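Putative sugar ABC transport system, substrate-binding protein (Bordetella parapertussis, PDB 5IX8) probably binds a sugar in the periplasm and presents it to an ABC transporter, as solute-binding proteins of its family do. Local coordinates at residues Q139-V145 against G170-A176; K127-L133 against F162-A166. All blocks are in the same frame, centred on the assembly; numbering follows the deposited sequence. Where two conformers were deposited one is given.

Contact 1: residues Q139-V145 against G170-A176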
loop_
_atom_site.group_PDB
_atom_site.type_symbol
_atom_site.label_atom_id
_atom_site.label_comp_id
_atom_site.label_asym_id
_atom_site.label_seq_id
_atom_site.Cartn_x
_atom_site.Cartn_y
_atom_site.Cartn_z
ATOM N N GLN A 139 -4.381 -3.138 -26.946
ATOM C CA GLN A 139 -5.175 -2.306 -27.848
ATOM C C GLN A 139 -6.331 -3.090 -28.454
ATOM O O GLN A 139 -6.138 -4.177 -29.008
ATOM C CB GLN A 139 -4.286 -1.770 -28.961
ATOM C CG GLN A 139 -5.052 -1.005 -29.986
ATOM C CD GLN A 139 -4.136 -0.364 -30.995
ATOM O OE1 GLN A 139 -3.149 -0.970 -31.438
ATOM N NE2 GLN A 139 -4.437 0.877 -31.350
ATOM N N GLY A 140 -7.543 -2.549 -28.329
ATOM C CA GLY A 140 -8.719 -3.214 -28.833
ATOM C C GLY A 140 -9.297 -4.314 -27.952
ATOM O O GLY A 140 -10.382 -4.832 -28.263
ATOM N N LYS A 141 -8.646 -4.669 -26.854
ATOM C CA LYS A 141 -9.073 -5.821 -26.068
ATOM C C LYS A 141 -9.764 -5.371 -24.791
ATOM O O LYS A 141 -9.507 -4.281 -24.277
ATOM C CB LYS A 141 -7.887 -6.720 -25.717
ATOM C CG LYS A 141 -7.079 -7.137 -26.947
ATOM C CD LYS A 141 -5.963 -8.112 -26.614
ATOM C CE LYS A 141 -5.346 -8.634 -27.926
ATOM N NZ LYS A 141 -4.211 -9.566 -27.709
ATOM N N GLN A 142 -10.645 -6.234 -24.284
ATOM C CA GLN A 142 -11.479 -5.898 -23.139
ATOM C C GLN A 142 -10.818 -6.255 -21.817
ATOM O O GLN A 142 -10.222 -7.327 -21.666
ATOM C CB GLN A 142 -12.837 -6.581 -23.236
ATOM C CG GLN A 142 -13.648 -6.067 -24.390
ATOM C CD GLN A 142 -15.020 -6.718 -24.472
ATOM O OE1 GLN A 142 -15.571 -7.159 -23.463
ATOM N NE2 GLN A 142 -15.579 -6.782 -25.684
ATOM N N VAL A 143 -10.972 -5.353 -20.851
ATOM C CA VAL A 143 -10.335 -5.425 -19.547
ATOM C C VAL A 143 -11.426 -5.320 -18.483
ATOM O O VAL A 143 -12.138 -4.305 -18.416
ATOM C CB VAL A 143 -9.309 -4.289 -19.360
ATOM C CG1 VAL A 143 -8.639 -4.389 -17.969
ATOM C CG2 VAL A 143 -8.248 -4.293 -20.512
ATOM N N ILE A 144 -11.557 -6.354 -17.652
ATOM C CA ILE A 144 -12.423 -6.282 -16.475
ATOM C C ILE A 144 -11.724 -5.460 -15.406
ATOM O O ILE A 144 -10.549 -5.721 -15.086
ATOM C CB ILE A 144 -12.723 -7.690 -15.946
ATOM C CG1 ILE A 144 -13.709 -8.419 -16.866
ATOM C CG2 ILE A 144 -13.239 -7.611 -14.493
ATOM C CD1 ILE A 144 -13.648 -9.968 -16.757
ATOM N N VAL A 145 -12.451 -4.507 -14.811
ATOM C CA VAL A 145 -11.925 -3.675 -13.731
ATOM C C VAL A 145 -12.609 -4.074 -12.425
ATOM O O VAL A 145 -13.836 -3.988 -12.314
ATOM C CB VAL A 145 -12.114 -2.177 -14.014
ATOM C CG1 VAL A 145 -11.639 -1.357 -12.800
ATOM C CG2 VAL A 145 -11.362 -1.745 -15.317
ATOM N N GLY A 170 -6.078 2.312 -26.334
ATOM C CA GLY A 170 -7.198 1.681 -26.999
ATOM C C GLY A 170 -7.756 0.461 -26.311
ATOM O O GLY A 170 -8.544 -0.271 -26.927
ATOM N N ALA A 171 -7.398 0.218 -25.055
ATOM C CA ALA A 171 -8.020 -0.882 -24.343
ATOM C C ALA A 171 -9.438 -0.488 -23.937
ATOM O O ALA A 171 -9.756 0.696 -23.756
ATOM C CB ALA A 171 -7.182 -1.271 -23.124
ATOM N N LYS A 172 -10.309 -1.487 -23.846
ATOM C CA LYS A 172 -11.735 -1.292 -23.568
ATOM C C LYS A 172 -12.024 -1.804 -22.159
ATOM O O LYS A 172 -12.134 -3.007 -21.936
ATOM C CB LYS A 172 -12.586 -2.007 -24.607
ATOM C CG LYS A 172 -12.182 -1.670 -26.053
ATOM C CD LYS A 172 -12.972 -2.476 -27.068
ATOM C CE LYS A 172 -12.999 -1.761 -28.414
ATOM N NZ LYS A 172 -13.657 -2.578 -29.485
ATOM N N LEU A 173 -12.152 -0.887 -21.215
ATOM C CA LEU A 173 -12.365 -1.231 -19.814
ATOM C C LEU A 173 -13.847 -1.318 -19.488
ATOM O O LEU A 173 -14.651 -0.560 -20.040
ATOM C CB LEU A 173 -11.719 -0.171 -18.907
ATOM C CG LEU A 173 -10.230 -0.288 -18.555
ATOM C CD1 LEU A 173 -9.373 -0.442 -19.809
ATOM C CD2 LEU A 173 -9.770 0.942 -17.749
ATOM N N THR A 174 -14.206 -2.254 -18.595
ATOM C CA THR A 174 -15.558 -2.262 -18.016
ATOM C C THR A 174 -15.670 -1.084 -17.058
ATOM O O THR A 174 -14.656 -0.571 -16.588
ATOM C CB THR A 174 -15.842 -3.536 -17.212
ATOM O OG1 THR A 174 -14.999 -3.552 -16.047
ATOM C CG2 THR A 174 -15.626 -4.809 -18.028
ATOM N N PRO A 175 -16.881 -0.629 -16.747
ATOM C CA PRO A 175 -17.014 0.334 -15.642
ATOM C C PRO A 175 -16.558 -0.296 -14.341
ATOM O O PRO A 175 -16.381 -1.507 -14.237
ATOM C CB PRO A 175 -18.505 0.658 -15.603
ATOM C CG PRO A 175 -19.158 -0.355 -16.399
ATOM C CD PRO A 175 -18.174 -0.930 -17.385
ATOM N N ALA A 176 -16.360 0.540 -13.330
ATOM C CA ALA A 176 -15.784 0.079 -12.072
ATOM C C ALA A 176 -16.806 0.242 -10.955
ATOM O O ALA A 176 -17.294 1.348 -10.706
ATOM C CB ALA A 176 -14.515 0.856 -11.750
#
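Val143 and Leu173 are paired on adjacent parallel strands, side by side on one sheet face, at the ends of a beta-alpha-beta unit in which strand 142-145 passes through helix 154-168 to strand 172-173, the outermost strand on this side of its sheet. Backbone bonds alternate along the pair. Lys172 N meets Lys141 O almost straight, at 174° on the hydrogen; Val143 N returns to Lys172 O at 2.8 Å, and Thr174 N goes to Val143 O. Two CA-H...O contacts, Gln142 CA to Lys172 O and Leu173 CA to Val143 O, reinforce the ladder. At its start Gly140 N binds Gly170 O at 2.9 Å, coming from above the carbonyl plane. Gly170, with positive phi, is the C-prime residue of the Schellman motif that ends helix 154-168, and the chain turns there into the new strand.

Apolar packing lies on the sheet face that carries Val143 and Leu173, beneath which Phe162 and Ala166 of the helix touch Leu173. Leu173 CD1 is 3.9 Å from Val143 CB, while Val143 CG2 also reaches Ala171 CB. Val145 crosses Leu173 obliquely, CG2 against Leu173 CG at 3.7 Å, and its other branch, CG1, rests on Ala176 CB. On the other face Lys172 lies near Gln142, and its extended chain passes Gly140 O with CD at 3.7 Å.

Past the last bridge a side chain takes over from the backbone. Thr174 OG1, set between its own N and carbonyl carbon (chi1 67°), accepts from Val145 N at 3.0 Å and donates its proton to Pro175 O at 3.1 Å, while Thr174 CG2 lies 3.5 Å from Val143 O.

Contact 2: residues K127-L133 against F162-A166; sequences KVLGKAL and FKEVA
With CG anti to the backbone N (chi1 179°), the Phe162 ring runs alongside helix 122-135 and brings its CD1 edge to Gly130; Val165, one turn on, has CG1 likewise anti to its backbone N and sends that methyl into the backbone at Gly130. Both sit on helix 154-168, which packs against helix 122-135 with the two N-to-C directions only 32° apart. The local axes come within 7.3 Å, a close approach for two helices, and Gly130 lies at the centre of it: having no side chain, it lets Val165 CG1 come down onto its backbone.

At the ring edge, Phe162 CD1 is 3.5 Å from Gly130 N, and Leu129 C is also near the ring plane. Val165 CG1 presses on the peptide that follows, 3.4 Å from Gly130 C, and CG2 touches Lys127 CB and CG, where the two side chains cross at about a right angle. Farther along, Leu133 CD2 touches both Ala166 CB, at 3.5 Å, and Phe162 CZ, at 3.8 Å, and meets the ring obliquely. Ala166 CB in turn stands over one face of the ring, offset toward its rim. Phe205 of strand 201-205 stacks on Phe162 and also touches Leu129, tying the helix pair to the sheet.

At the exposed margin the extended chains of Lys127 and Glu164 cross, and Lys127 NZ donates to Glu164 OE2 at 3.0 Å, on the syn side but 30° out of the carboxylate plane. Lys127 CE is almost as near, 3.2 Å from Glu164 OE2. Lys131 pairs instead with Asp135 of its own helix. The joint is therefore mainly apolar, with the polar peptide of Gly130 packed against hydrocarbon, and its one salt bridge lies at the rim, where solvent would probably weaken the attraction.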
loop_
_atom_site.group_PDB
_atom_site.type_symbol
_atom_site.label_atom_id
_atom_site.label_comp_id
_atom_site.label_asym_id
_atom_site.label_seq_id
_atom_site.Cartn_x
_atom_site.Cartn_y
_atom_site.Cartn_z
ATOM N N LYS A 127 -0.880 3.945 -13.297
ATOM C CA LYS A 127 -0.267 4.238 -14.595
ATOM C C LYS A 127 0.745 3.173 -15.010
ATOM O O LYS A 127 0.790 2.789 -16.182
ATOM C CB LYS A 127 0.401 5.613 -14.547
ATOM C CG LYS A 127 -0.633 6.749 -14.428
ATOM C CD LYS A 127 0.015 8.054 -14.775
ATOM C CE LYS A 127 -0.922 9.215 -14.674
ATOM N NZ LYS A 127 -0.215 10.433 -15.248
ATOM N N VAL A 128 1.589 2.695 -14.085
ATOM C CA VAL A 128 2.600 1.718 -14.522
ATOM C C VAL A 128 1.948 0.371 -14.851
ATOM O O VAL A 128 2.411 -0.350 -15.751
ATOM C CB VAL A 128 3.749 1.572 -13.498
ATOM C CG1 VAL A 128 4.510 2.903 -13.365
ATOM C CG2 VAL A 128 3.253 1.085 -12.164
ATOM N N LEU A 129 0.847 0.024 -14.186
ATOM C CA LEU A 129 0.116 -1.178 -14.588
ATOM C C LEU A 129 -0.566 -0.965 -15.935
ATOM O O LEU A 129 -0.661 -1.894 -16.753
ATOM C CB LEU A 129 -0.906 -1.551 -13.517
ATOM C CG LEU A 129 -0.288 -2.074 -12.223
ATOM C CD1 LEU A 129 -1.351 -2.271 -11.132
ATOM C CD2 LEU A 129 0.544 -3.366 -12.423
ATOM N N GLY A 130 -1.054 0.248 -16.181
ATOM C CA GLY A 130 -1.562 0.571 -17.503
ATOM C C GLY A 130 -0.526 0.388 -18.597
ATOM O O GLY A 130 -0.833 -0.136 -19.679
ATOM N N LYS A 131 0.713 0.808 -18.339
ATOM C CA LYS A 131 1.759 0.617 -19.336
ATOM C C LYS A 131 2.030 -0.859 -19.563
ATOM O O LYS A 131 2.205 -1.297 -20.708
ATOM C CB LYS A 131 3.037 1.337 -18.912
ATOM C CG LYS A 131 4.225 1.078 -19.882
ATOM C CD LYS A 131 5.490 1.781 -19.396
ATOM C CE LYS A 131 6.762 1.274 -20.079
ATOM N NZ LYS A 131 6.644 1.350 -21.570
ATOM N N ALA A 132 2.043 -1.657 -18.488
ATOM C CA ALA A 132 2.237 -3.099 -18.661
ATOM C C ALA A 132 1.145 -3.693 -19.545
ATOM O O ALA A 132 1.424 -4.502 -20.441
ATOM C CB ALA A 132 2.265 -3.776 -17.300
ATOM N N LEU A 133 -0.101 -3.272 -19.322
ATOM C CA LEU A 133 -1.220 -3.708 -20.144
ATOM C C LEU A 133 -0.997 -3.322 -21.598
ATOM O O LEU A 133 -1.061 -4.162 -22.509
ATOM C CB LEU A 133 -2.505 -3.071 -19.619
ATOM C CG LEU A 133 -3.759 -3.396 -20.416
ATOM C CD1 LEU A 133 -4.346 -4.705 -19.941
ATOM C CD2 LEU A 133 -4.782 -2.273 -20.269
ATOM N N PHE A 162 -4.616 3.854 -13.956
ATOM C CA PHE A 162 -4.751 2.742 -14.891
ATOM C C PHE A 162 -5.634 3.120 -16.073
ATOM O O PHE A 162 -5.270 2.899 -17.231
ATOM C CB PHE A 162 -5.320 1.517 -14.143
ATOM C CG PHE A 162 -5.526 0.326 -15.016
ATOM C CD1 PHE A 162 -4.432 -0.408 -15.460
ATOM C CD2 PHE A 162 -6.805 -0.052 -15.412
ATOM C CE1 PHE A 162 -4.594 -1.501 -16.283
ATOM C CE2 PHE A 162 -6.978 -1.145 -16.264
ATOM C CZ PHE A 162 -5.861 -1.897 -16.665
ATOM N N LYS A 163 -6.800 3.722 -15.795
ATOM C CA LYS A 163 -7.735 4.038 -16.875
ATOM C C LYS A 163 -7.142 5.037 -17.861
ATOM O O LYS A 163 -7.366 4.931 -19.074
ATOM C CB LYS A 163 -9.031 4.575 -16.298
ATOM C CG LYS A 163 -10.053 4.926 -17.390
ATOM C CD LYS A 163 -11.458 5.126 -16.831
ATOM C CE LYS A 163 -11.445 6.136 -15.710
ATOM N NZ LYS A 163 -12.845 6.469 -15.234
ATOM N N GLU A 164 -6.447 6.054 -17.357
ATOM C CA GLU A 164 -5.837 7.057 -18.231
ATOM C C GLU A 164 -4.899 6.392 -19.231
ATOM O O GLU A 164 -5.016 6.586 -20.440
ATOM C CB GLU A 164 -5.073 8.091 -17.388
ATOM C CG GLU A 164 -4.317 9.128 -18.223
ATOM C CD GLU A 164 -3.499 10.080 -17.344
ATOM O OE1 GLU A 164 -4.105 10.787 -16.514
ATOM O OE2 GLU A 164 -2.259 10.130 -17.474
ATOM N N VAL A 165 -4.010 5.530 -18.739
ATOM C CA VAL A 165 -3.006 4.955 -19.617
ATOM C C VAL A 165 -3.619 3.874 -20.489
ATOM O O VAL A 165 -3.335 3.803 -21.692
ATOM C CB VAL A 165 -1.828 4.435 -18.774
ATOM C CG1 VAL A 165 -0.871 3.632 -19.636
ATOM C CG2 VAL A 165 -1.099 5.615 -18.118
ATOM N N ALA A 166 -4.502 3.045 -19.907
ATOM C CA ALA A 166 -5.134 1.970 -20.681
ATOM C C ALA A 166 -6.042 2.520 -21.779
ATOM O O ALA A 166 -6.004 2.044 -22.915
ATOM C CB ALA A 166 -5.919 1.049 -19.755
#

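Overall arrangement
Contacts 1 and 2 lie 11 Å apart between centres, in the same lobe of the periplasmic binding protein fold. Along the chain their segments alternate: helix 122-135, strand 142-145, helix 154-168, strand 172-173. Contact 1 joins the edge strand to its neighbour in the mixed sheet; contact 2 sets the two helices against each other on a face of that sheet. Helix 154-168 links them, since its Ala166 O probably accepts from Ala171 N, and Leu173 of contact 1 packs on Phe162, Lys163 and Ala166 of contact 2. Edge-strand pairing and helix packing thus share helix 154-168 and belong to one alpha/beta layer of the lobe built on the mixed sheet.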